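Long-range contacts in flagellar protein FlgA (Thermotoga maritima, PDB 3FRN), which probably serves as a periplasmic chaperone for assembly of the P-ring of the flagellar basal body: residues 15-20 with 31-36; 120-125 with 137-142; 145-150 with 166-171; 214-219 with 262-267. One frame throughout, in Å; residues are numbered along the deposited sequence. Where two conformers were deposited one is given.

The four contacts come in series along the chain, each closing before the next opens. Interaction 1 pairs two short strands in the N-terminal family region, and interaction 2 belongs to the HotDog-like region, with centres about 21 Å apart. Interactions 2 and 3 share the long strand 132-148 and one antiparallel sheet; they touch where Lys141 O meets Val170 N at 2.7 Å, a probable hydrogen bond, so this strand carries the HotDog-like region into the SAF region. Interaction 4 closes a separate sheet near the C-terminus, its centre about 40 Å from that of interaction 3 and about 73 Å from that of interaction 1. The chain is therefore an elongated series of beta-rich modules.

Interaction 1: 15-20 with 31-36; sequences PGVLFL and EKNLMI
Val17 faces Ile36 as an antiparallel, non-hydrogen-bonded pair, and next to it Leu18 N donates to Met35 O at 3.0 Å with a nearly straight N-H...O angle of 172°. Leu18 also accepts through its own carbonyl: Leu34 N reaches Leu18 O at 3.0 Å, so both polar backbone atoms of this leucine are used across the contact. Side chains meet on both sides of the strand pair. On one, Leu18, Leu34 and Met35 lie side by side and point the same way; the CD2 methyl of Leu18 touches Met35 CG at 3.7 Å and Leu34 CD2 at 3.8 Å. On the other, the Val17 and Asn33 side chains cross at about a right angle, with Val17 CG1 only 3.2 Å from Asn33 ND2. Val17 CG1, anti to the backbone N (chi1 168°), also lies over one face of the Phe19 ring, offset toward the rim. Glu31 O lies at the edge of that ring, 3.4 Å from Phe19 CE1; Phe19 CD1 is also 3.2 Å from Lys32 O. The Glu31 carboxylate comes near CZ through OE1, its plane turned 73° from the ring. The leucine-methionine side faces the rest of the N-terminal region: Leu18 packs on Val45 of strand 42-45 and Ile67 of strand 65-69, Met35 on Tyr43, Val45 and Leu49, and Leu34 on Lys53 of helix 47-53 and on Phe54 just after it. Ile36 N bonds to Thr99 OG1, tying the pair to strand 93-101.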
# COMPACT_ATOMS: atom_id res chain seq x y z
N PRO A 15 -1.58 24.24 -17.57
CA PRO A 15 -2.52 24.69 -16.54
C PRO A 15 -3.72 25.47 -17.08
O PRO A 15 -3.59 26.20 -18.05
CB PRO A 15 -1.66 25.60 -15.64
CG PRO A 15 -0.26 25.15 -15.89
CD PRO A 15 -0.23 24.81 -17.35
N GLY A 16 -4.88 25.31 -16.45
CA GLY A 16 -6.08 25.98 -16.92
C GLY A 16 -7.34 25.31 -16.47
O GLY A 16 -7.45 24.86 -15.33
N VAL A 17 -8.33 25.24 -17.35
CA VAL A 17 -9.57 24.56 -17.03
C VAL A 17 -9.73 23.41 -18.01
O VAL A 17 -9.58 23.60 -19.21
CB VAL A 17 -10.79 25.52 -17.11
CG1 VAL A 17 -12.09 24.74 -17.07
CG2 VAL A 17 -10.75 26.54 -15.99
N LEU A 18 -10.00 22.21 -17.49
CA LEU A 18 -10.23 21.04 -18.33
C LEU A 18 -11.70 20.92 -18.70
O LEU A 18 -12.57 21.06 -17.85
CB LEU A 18 -9.79 19.77 -17.60
CG LEU A 18 -10.09 18.40 -18.21
CD1 LEU A 18 -9.05 18.01 -19.24
CD2 LEU A 18 -10.14 17.37 -17.11
N PHE A 19 -11.95 20.65 -19.98
CA PHE A 19 -13.30 20.45 -20.49
C PHE A 19 -13.44 19.05 -21.03
O PHE A 19 -12.46 18.46 -21.48
CB PHE A 19 -13.61 21.45 -21.61
CG PHE A 19 -13.57 22.89 -21.18
CD1 PHE A 19 -14.66 23.47 -20.56
CD2 PHE A 19 -12.45 23.66 -21.42
CE1 PHE A 19 -14.64 24.80 -20.17
CE2 PHE A 19 -12.41 25.00 -21.05
CZ PHE A 19 -13.51 25.57 -20.42
N LEU A 20 -14.67 18.54 -21.02
CA LEU A 20 -15.00 17.21 -21.54
C LEU A 20 -14.38 16.91 -22.91
O LEU A 20 -13.86 15.81 -23.12
CB LEU A 20 -16.52 17.03 -21.58
CG LEU A 20 -17.09 15.68 -22.02
CD1 LEU A 20 -16.69 14.57 -21.06
CD2 LEU A 20 -18.59 15.79 -22.14
N GLU A 31 -18.87 23.97 -22.15
CA GLU A 31 -18.26 25.14 -21.53
C GLU A 31 -18.17 24.99 -20.02
O GLU A 31 -17.74 25.91 -19.33
CB GLU A 31 -19.06 26.39 -21.91
CG GLU A 31 -18.24 27.67 -21.99
CD GLU A 31 -17.16 27.62 -23.06
OE1 GLU A 31 -15.96 27.61 -22.70
OE2 GLU A 31 -17.52 27.57 -24.26
N LYS A 32 -18.58 23.83 -19.50
CA LYS A 32 -18.54 23.63 -18.05
C LYS A 32 -17.18 23.13 -17.56
O LYS A 32 -16.54 22.29 -18.20
CB LYS A 32 -19.70 22.74 -17.57
CG LYS A 32 -19.35 21.29 -17.27
CD LYS A 32 -20.09 20.81 -16.03
CE LYS A 32 -21.60 20.93 -16.20
NZ LYS A 32 -22.32 20.72 -14.91
N ASN A 33 -16.76 23.69 -16.44
CA ASN A 33 -15.48 23.37 -15.81
C ASN A 33 -15.52 21.99 -15.17
O ASN A 33 -16.33 21.72 -14.30
CB ASN A 33 -15.12 24.47 -14.78
CG ASN A 33 -14.02 24.05 -13.80
OD1 ASN A 33 -14.14 24.28 -12.60
ND2 ASN A 33 -12.94 23.46 -14.31
N LEU A 34 -14.63 21.11 -15.64
CA LEU A 34 -14.56 19.75 -15.14
C LEU A 34 -13.52 19.67 -14.02
O LEU A 34 -13.81 19.17 -12.93
CB LEU A 34 -14.22 18.78 -16.27
CG LEU A 34 -14.30 17.27 -16.08
CD1 LEU A 34 -15.72 16.83 -15.75
CD2 LEU A 34 -13.83 16.58 -17.33
N MET A 35 -12.31 20.14 -14.31
CA MET A 35 -11.21 20.15 -13.34
C MET A 35 -10.42 21.45 -13.47
O MET A 35 -10.39 22.06 -14.54
CB MET A 35 -10.25 18.97 -13.58
CG MET A 35 -10.86 17.57 -13.46
SD MET A 35 -10.49 16.67 -11.93
CE MET A 35 -10.01 15.11 -12.65
N ILE A 36 -9.80 21.87 -12.37
CA ILE A 36 -8.84 22.97 -12.37
C ILE A 36 -7.46 22.35 -12.50
O ILE A 36 -7.00 21.67 -11.59
CB ILE A 36 -8.90 23.79 -11.04
CG1 ILE A 36 -10.32 24.29 -10.77
CG2 ILE A 36 -7.91 24.96 -11.06
CD1 ILE A 36 -10.90 25.14 -11.88

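Interaction 2: 120-125 with 137-142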
# COMPACT_ATOMS: atom_id res chain seq x y z
N ASN A 120 -7.33 6.69 2.05
CA ASN A 120 -6.54 7.00 0.85
C ASN A 120 -6.95 8.26 0.08
O ASN A 120 -6.51 8.47 -1.05
CB ASN A 120 -6.46 5.78 -0.10
CG ASN A 120 -5.78 4.59 0.54
OD1 ASN A 120 -4.91 4.74 1.40
ND2 ASN A 120 -6.17 3.40 0.11
N LEU A 121 -7.78 9.08 0.70
CA LEU A 121 -8.35 10.26 0.06
C LEU A 121 -8.15 11.49 0.93
O LEU A 121 -8.61 11.55 2.08
CB LEU A 121 -9.84 10.02 -0.21
CG LEU A 121 -10.64 11.07 -0.98
CD1 LEU A 121 -10.19 11.16 -2.41
CD2 LEU A 121 -12.13 10.72 -0.93
N PHE A 122 -7.46 12.49 0.39
CA PHE A 122 -7.15 13.69 1.15
C PHE A 122 -7.59 14.94 0.40
O PHE A 122 -7.49 14.99 -0.83
CB PHE A 122 -5.65 13.75 1.48
CG PHE A 122 -5.22 12.73 2.50
CD1 PHE A 122 -5.17 13.06 3.85
CD2 PHE A 122 -4.88 11.43 2.12
CE1 PHE A 122 -4.79 12.12 4.81
CE2 PHE A 122 -4.51 10.48 3.07
CZ PHE A 122 -4.46 10.83 4.41
N SER A 123 -8.10 15.92 1.15
CA SER A 123 -8.43 17.23 0.58
C SER A 123 -7.27 18.18 0.76
O SER A 123 -6.95 18.58 1.88
CB SER A 123 -9.68 17.82 1.23
OG SER A 123 -10.85 17.48 0.50
N VAL A 124 -6.64 18.55 -0.35
CA VAL A 124 -5.53 19.49 -0.31
C VAL A 124 -6.02 20.88 -0.67
O VAL A 124 -6.32 21.19 -1.84
CB VAL A 124 -4.41 19.08 -1.31
CG1 VAL A 124 -3.26 20.05 -1.21
CG2 VAL A 124 -3.93 17.65 -1.03
N PHE A 125 -6.07 21.74 0.34
CA PHE A 125 -6.56 23.09 0.18
C PHE A 125 -5.41 24.06 -0.09
O PHE A 125 -4.45 24.12 0.69
CB PHE A 125 -7.33 23.53 1.42
CG PHE A 125 -7.71 24.97 1.41
CD1 PHE A 125 -8.64 25.45 0.50
CD2 PHE A 125 -7.12 25.86 2.31
CE1 PHE A 125 -8.99 26.79 0.47
CE2 PHE A 125 -7.47 27.20 2.29
CZ PHE A 125 -8.41 27.67 1.38
N MET A 137 -7.36 14.28 -3.50
CA MET A 137 -6.28 13.48 -4.06
C MET A 137 -6.32 12.03 -3.55
O MET A 137 -6.37 11.78 -2.35
CB MET A 137 -4.92 14.17 -3.82
CG MET A 137 -4.77 15.54 -4.57
SD MET A 137 -3.11 16.26 -4.67
CE MET A 137 -2.37 15.29 -5.96
N LEU A 138 -6.35 11.09 -4.49
CA LEU A 138 -6.30 9.67 -4.18
C LEU A 138 -4.84 9.23 -4.11
O LEU A 138 -4.05 9.47 -5.03
CB LEU A 138 -7.06 8.86 -5.23
CG LEU A 138 -7.19 7.33 -5.13
CD1 LEU A 138 -8.14 6.87 -4.03
CD2 LEU A 138 -7.65 6.80 -6.46
N LEU A 139 -4.49 8.59 -3.00
CA LEU A 139 -3.14 8.12 -2.76
C LEU A 139 -2.98 6.66 -3.16
O LEU A 139 -3.81 5.82 -2.83
CB LEU A 139 -2.79 8.31 -1.28
CG LEU A 139 -2.11 9.60 -0.82
CD1 LEU A 139 -2.99 10.83 -1.05
CD2 LEU A 139 -1.73 9.49 0.65
N ARG A 140 -1.89 6.37 -3.87
CA ARG A 140 -1.56 5.02 -4.31
C ARG A 140 -0.10 4.71 -4.01
O ARG A 140 0.77 5.55 -4.24
CB ARG A 140 -1.77 4.86 -5.81
CG ARG A 140 -3.20 4.68 -6.26
CD ARG A 140 -3.27 4.48 -7.76
NE ARG A 140 -4.62 4.17 -8.22
CZ ARG A 140 -5.00 4.16 -9.50
NH1 ARG A 140 -4.13 4.45 -10.46
NH2 ARG A 140 -6.25 3.86 -9.82
N LYS A 141 0.15 3.50 -3.52
CA LYS A 141 1.51 2.97 -3.45
C LYS A 141 1.50 1.59 -4.09
O LYS A 141 1.12 0.60 -3.45
CB LYS A 141 2.01 2.91 -2.01
CG LYS A 141 3.51 2.67 -1.89
CD LYS A 141 3.95 2.77 -0.45
CE LYS A 141 5.43 3.08 -0.36
NZ LYS A 141 5.80 3.59 1.00
N GLU A 142 1.89 1.55 -5.35
CA GLU A 142 1.86 0.33 -6.14
C GLU A 142 3.23 -0.33 -6.07
O GLU A 142 4.23 0.29 -6.39
CB GLU A 142 1.48 0.64 -7.59
CG GLU A 142 0.76 -0.50 -8.31
CD GLU A 142 -0.72 -0.61 -7.97
OE1 GLU A 142 -1.34 -1.64 -8.33
OE2 GLU A 142 -1.27 0.33 -7.34
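Phe122 and Leu139 meet because chi1 of Phe122 (-71°) sets CG anti to the carbonyl carbon, and the ring then crosses the leucine side chain at about a right angle. Both leucine methyls reach the CD2 and CE2 atoms of the ring: Leu139 CD1 lies 3.7 Å from Phe122 CD2, and Leu139 CD2 lies 3.8 Å from Phe122 CE2. Met137 has its CG anti to the carbonyl carbon as well, and chi2 (-167°) sets SD anti to CA. There Met137 SD is 4.0 Å from Val124 CG2, the two side chains crossing at a slant. The backbones belong to the beta hairpin of strands 121-127 and 132-148 in the HotDog-like region, where a sheet lies against the long helix 74-87. Phe122 and Met137 form a hydrogen-bonded antiparallel pair: Met137 N gives to Phe122 O at 2.8 Å, and Phe122 N returns a bond to Met137 O at 3.0 Å. Leu121 and Leu138 make the adjoining non-hydrogen-bonded pair and send their side chains to the opposite face of the sheet. Beyond it, Leu139 N donates to Asn120 O at 2.8 Å, and the same oxygen receives a CA-H...O contact from Leu138 CA at 3.4 Å. On the helix-facing side Phe122 and Leu139 both pack on Ala87, Leu139 also on Ile83, and Val124 on Val79, whereas Leu121 rests on Val97 of strand 93-101. Asn120 lays CB against Leu139 O, but its amide ND2 is hydrogen-bonded to Phe171 O, just after strand 163-169.

Interaction 3: 145-150 with 166-171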
# COMPACT_ATOMS: atom_id res chain seq x y z
N VAL A 145 4.36 -7.33 -4.47
CA VAL A 145 4.18 -8.05 -3.21
C VAL A 145 4.17 -9.57 -3.40
O VAL A 145 4.00 -10.06 -4.51
CB VAL A 145 2.90 -7.60 -2.46
CG1 VAL A 145 2.97 -6.12 -2.09
CG2 VAL A 145 1.67 -7.90 -3.28
N VAL A 146 4.36 -10.30 -2.31
CA VAL A 146 4.40 -11.75 -2.32
C VAL A 146 2.99 -12.33 -2.24
O VAL A 146 2.25 -12.07 -1.29
CB VAL A 146 5.30 -12.28 -1.17
CG1 VAL A 146 5.09 -13.77 -0.95
CG2 VAL A 146 6.76 -11.99 -1.47
N VAL A 147 2.62 -13.11 -3.26
CA VAL A 147 1.28 -13.68 -3.37
C VAL A 147 1.39 -15.20 -3.48
O VAL A 147 2.31 -15.72 -4.11
CB VAL A 147 0.52 -13.08 -4.60
CG1 VAL A 147 -0.75 -13.86 -4.93
CG2 VAL A 147 0.18 -11.61 -4.35
N LEU A 148 0.45 -15.92 -2.85
CA LEU A 148 0.44 -17.39 -2.87
C LEU A 148 0.17 -18.03 -4.24
O LEU A 148 -0.79 -17.67 -4.93
CB LEU A 148 -0.55 -17.93 -1.84
CG LEU A 148 -0.08 -17.86 -0.38
CD1 LEU A 148 -1.11 -18.50 0.52
CD2 LEU A 148 1.27 -18.53 -0.19
N LYS A 149 1.03 -18.97 -4.61
CA LYS A 149 0.83 -19.82 -5.80
C LYS A 149 -0.11 -20.99 -5.50
O LYS A 149 -0.77 -21.50 -6.39
CB LYS A 149 2.15 -20.41 -6.31
CG LYS A 149 3.00 -19.47 -7.14
CD LYS A 149 4.46 -19.88 -7.09
CE LYS A 149 4.87 -20.74 -8.25
NZ LYS A 149 6.33 -21.00 -8.19
N ARG A 150 -0.15 -21.42 -4.24
CA ARG A 150 -0.93 -22.59 -3.85
C ARG A 150 -1.46 -22.49 -2.43
O ARG A 150 -1.00 -21.66 -1.65
CB ARG A 150 -0.09 -23.86 -4.02
CG ARG A 150 1.21 -23.85 -3.23
CD ARG A 150 2.25 -24.81 -3.81
NE ARG A 150 1.80 -26.20 -3.90
CZ ARG A 150 1.69 -27.04 -2.87
NH1 ARG A 150 1.96 -26.65 -1.63
NH2 ARG A 150 1.28 -28.29 -3.09
N GLU A 166 3.70 -10.31 -7.28
CA GLU A 166 2.66 -9.62 -8.05
C GLU A 166 2.59 -8.15 -7.67
O GLU A 166 2.78 -7.80 -6.50
CB GLU A 166 1.29 -10.25 -7.80
CG GLU A 166 1.07 -11.60 -8.47
CD GLU A 166 -0.38 -12.04 -8.43
OE1 GLU A 166 -1.24 -11.20 -8.10
OE2 GLU A 166 -0.66 -13.22 -8.74
N LYS A 167 2.30 -7.29 -8.65
CA LYS A 167 2.11 -5.85 -8.41
C LYS A 167 0.76 -5.59 -7.73
O LYS A 167 -0.27 -6.07 -8.21
CB LYS A 167 2.20 -5.08 -9.73
CG LYS A 167 3.55 -4.40 -9.99
CD LYS A 167 3.45 -2.88 -9.85
CE LYS A 167 4.80 -2.18 -10.05
NZ LYS A 167 5.55 -1.96 -8.77
N ARG A 168 0.77 -4.86 -6.62
CA ARG A 168 -0.47 -4.53 -5.89
C ARG A 168 -0.42 -3.13 -5.26
O ARG A 168 0.65 -2.59 -5.02
CB ARG A 168 -0.72 -5.55 -4.76
CG ARG A 168 -1.20 -6.94 -5.19
CD ARG A 168 -2.70 -6.99 -5.48
NE ARG A 168 -3.28 -8.28 -5.08
CZ ARG A 168 -3.20 -9.40 -5.80
NH1 ARG A 168 -3.76 -10.51 -5.35
NH2 ARG A 168 -2.56 -9.41 -6.96
N ASN A 169 -1.60 -2.56 -5.00
CA ASN A 169 -1.69 -1.32 -4.24
C ASN A 169 -1.58 -1.62 -2.74
O ASN A 169 -2.49 -2.18 -2.13
CB ASN A 169 -3.01 -0.58 -4.54
CG ASN A 169 -3.09 0.81 -3.90
OD1 ASN A 169 -2.16 1.28 -3.22
ND2 ASN A 169 -4.21 1.48 -4.12
N VAL A 170 -0.44 -1.22 -2.18
CA VAL A 170 -0.13 -1.43 -0.77
C VAL A 170 -1.11 -0.69 0.15
O VAL A 170 -1.31 -1.09 1.29
CB VAL A 170 1.35 -1.03 -0.46
CG1 VAL A 170 1.70 -1.21 1.02
CG2 VAL A 170 2.31 -1.83 -1.34
N PHE A 171 -1.74 0.35 -0.37
CA PHE A 171 -2.70 1.12 0.43
C PHE A 171 -4.09 0.49 0.45
O PHE A 171 -5.00 1.00 1.10
CB PHE A 171 -2.79 2.57 -0.06
CG PHE A 171 -1.57 3.40 0.24
CD1 PHE A 171 -0.60 2.96 1.14
CD2 PHE A 171 -1.40 4.63 -0.36
CE1 PHE A 171 0.52 3.73 1.41
CE2 PHE A 171 -0.30 5.41 -0.10
CZ PHE A 171 0.67 4.96 0.79
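Glu166 and Val147 cross at about a right angle, and the glutamate touches the valine all along its length. CB of Glu166 sits 3.9 Å from Val147 CG2. CG, anti to the carbonyl carbon, comes up to Val147 CB, and the chain runs on extended, with chi2 -168° putting CD anti to CA. Glu166 CD lies 4.0 Å from Val147 CG1, and the two oxygens divide: Glu166 OE2 is 3.9 Å from CG1 of Val147, while Glu166 OE1 is 4.0 Å from CG2 of Val147. The polar ends have their own partners. OE1 is paired with Arg168 NH2 of the same strand in a salt bridge whose modelled length is too short to be trusted in detail, and OE2 makes a salt bridge with Arg164 NE. The Arg168 guanidinium in turn has Val147 CG2 over one face, offset toward the rim. Nearer the backbone of the arginine, Val145 CG2 packs on Arg168 CG at 3.6 Å, the two side chains at about a right angle. The backbones of Val145 and Glu166 form a hydrogen-bonded antiparallel pair, in which Glu166 N gives to Val145 O at 2.8 Å and Val145 N to Glu166 O. This pair joins strand 132-148 to strand 163-169 within the SAF region, while Val145 packs further on Pro177 and Arg168 on Val198. Farther along, Asn169 OD1 accepts from Phe171 N in an Asx turn, and also from Lys141 N. With arginines near both oxygens the Glu166 carboxylate would probably stay ionised, while its methylene carbons pack on the valine.

Interaction 4: 214-219 with 262-267; sequences QVVPAY and PVLRIL
The tightly packed side holds Ala218 and Leu264, on the buried face of a parallel strand pair; Ala218 CA and Leu264 CA are 4.5 Å apart. Ala218 CB meets Leu264 CB at 4.0 Å and, farther on, Ile266 CD1, while Ala218 CA makes a CA-H...O contact, CA to Leu264 O 3.1 Å. Val216 extends this side, CG1 standing 3.2 Å from Pro262 O and CG2 near Leu264 CG. Three backbone bonds stitch the pair: Leu264 N to Pro217 O, Tyr219 N to Leu264 O, and Ile266 N to Tyr219 O, the last at 2.7 Å. By this pairing strands 215-219 and 263-266, the first and last of a five-strand mixed sheet, meet and close it in the C-terminal P-ring chaperone region; Val231 and Val233 of one neighbouring strand and Val254 and Val258 of another cover the buried side. The other face is more open. There Tyr219, exposed, is crossed obliquely by Arg265, whose NH2 lies 3.6 Å from Tyr219 CD2, with ring and guanidinium planes 80° apart. Arg265 NE, 3.8 Å from Tyr219 CB, is buried by the contact and has no polar partner, and NH1 makes a long, weak ion pair with Glu259.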
# COMPACT_ATOMS: atom_id res chain seq x y z
N GLN A 214 14.25 -32.03 19.56
CA GLN A 214 15.61 -31.69 19.13
C GLN A 214 16.63 -31.94 20.25
O GLN A 214 16.31 -31.78 21.43
CB GLN A 214 15.66 -30.22 18.72
CG GLN A 214 16.90 -29.76 17.98
CD GLN A 214 16.86 -28.26 17.69
OE1 GLN A 214 15.79 -27.66 17.63
NE2 GLN A 214 18.03 -27.66 17.54
N VAL A 215 17.84 -32.36 19.88
CA VAL A 215 18.93 -32.50 20.84
C VAL A 215 19.77 -31.23 20.89
O VAL A 215 20.34 -30.80 19.86
CB VAL A 215 19.83 -33.72 20.54
CG1 VAL A 215 21.08 -33.72 21.42
CG2 VAL A 215 19.05 -35.01 20.76
N VAL A 216 19.84 -30.61 22.07
CA VAL A 216 20.68 -29.44 22.27
C VAL A 216 21.56 -29.63 23.51
O VAL A 216 21.19 -30.37 24.42
CB VAL A 216 19.85 -28.12 22.40
CG1 VAL A 216 19.42 -27.62 21.02
CG2 VAL A 216 18.65 -28.29 23.32
N PRO A 217 22.76 -29.00 23.52
CA PRO A 217 23.55 -28.93 24.74
C PRO A 217 22.81 -28.17 25.85
O PRO A 217 21.97 -27.32 25.56
CB PRO A 217 24.79 -28.15 24.31
CG PRO A 217 24.87 -28.34 22.84
CD PRO A 217 23.45 -28.36 22.39
N ALA A 218 23.12 -28.49 27.10
CA ALA A 218 22.43 -27.89 28.24
C ALA A 218 23.37 -27.71 29.44
O ALA A 218 24.31 -28.48 29.62
CB ALA A 218 21.23 -28.73 28.63
N TYR A 219 23.10 -26.68 30.23
CA TYR A 219 23.92 -26.33 31.39
C TYR A 219 23.09 -26.35 32.67
O TYR A 219 21.96 -25.86 32.69
CB TYR A 219 24.55 -24.96 31.20
CG TYR A 219 25.86 -24.96 30.44
CD1 TYR A 219 27.07 -25.09 31.11
CD2 TYR A 219 25.89 -24.83 29.05
CE1 TYR A 219 28.28 -25.10 30.43
CE2 TYR A 219 27.10 -24.83 28.35
CZ TYR A 219 28.29 -24.96 29.05
OH TYR A 219 29.50 -24.97 28.39
N PRO A 262 21.92 -22.83 19.78
CA PRO A 262 21.00 -22.76 20.93
C PRO A 262 21.31 -23.83 21.96
O PRO A 262 21.18 -25.02 21.67
CB PRO A 262 19.63 -23.01 20.29
CG PRO A 262 19.93 -23.84 19.09
CD PRO A 262 21.26 -23.36 18.58
N VAL A 263 21.70 -23.41 23.16
CA VAL A 263 21.72 -24.30 24.32
C VAL A 263 20.52 -24.05 25.23
O VAL A 263 19.95 -22.96 25.23
CB VAL A 263 23.02 -24.13 25.13
CG1 VAL A 263 24.23 -24.29 24.23
CG2 VAL A 263 23.04 -22.78 25.83
N LEU A 264 20.15 -25.07 26.00
CA LEU A 264 19.26 -24.88 27.14
C LEU A 264 20.08 -24.55 28.36
O LEU A 264 21.18 -25.08 28.55
CB LEU A 264 18.42 -26.12 27.43
CG LEU A 264 17.05 -26.32 26.78
CD1 LEU A 264 16.15 -27.07 27.75
CD2 LEU A 264 16.39 -25.00 26.38
N ARG A 265 19.57 -23.66 29.19
CA ARG A 265 20.12 -23.45 30.51
C ARG A 265 19.10 -23.96 31.50
O ARG A 265 18.01 -23.40 31.62
CB ARG A 265 20.41 -21.98 30.75
CG ARG A 265 20.93 -21.69 32.15
CD ARG A 265 22.19 -20.86 32.05
NE ARG A 265 23.15 -21.46 31.13
CZ ARG A 265 24.19 -20.83 30.59
NH1 ARG A 265 24.41 -19.55 30.88
NH2 ARG A 265 24.99 -21.47 29.76
N ILE A 266 19.46 -25.02 32.21
CA ILE A 266 18.57 -25.59 33.21
C ILE A 266 18.55 -24.77 34.51
O ILE A 266 19.58 -24.57 35.15
CB ILE A 266 18.87 -27.08 33.44
CG1 ILE A 266 18.51 -27.85 32.16
CG2 ILE A 266 18.08 -27.61 34.63
CD1 ILE A 266 19.20 -29.18 32.01
N LEU A 267 17.35 -24.29 34.84
CA LEU A 267 17.13 -23.40 35.98
C LEU A 267 17.25 -24.15 37.31
O LEU A 267 16.60 -25.18 37.50
CB LEU A 267 15.75 -22.75 35.88
CG LEU A 267 15.25 -22.23 34.52
CD1 LEU A 267 13.79 -21.82 34.62
CD2 LEU A 267 16.10 -21.08 33.97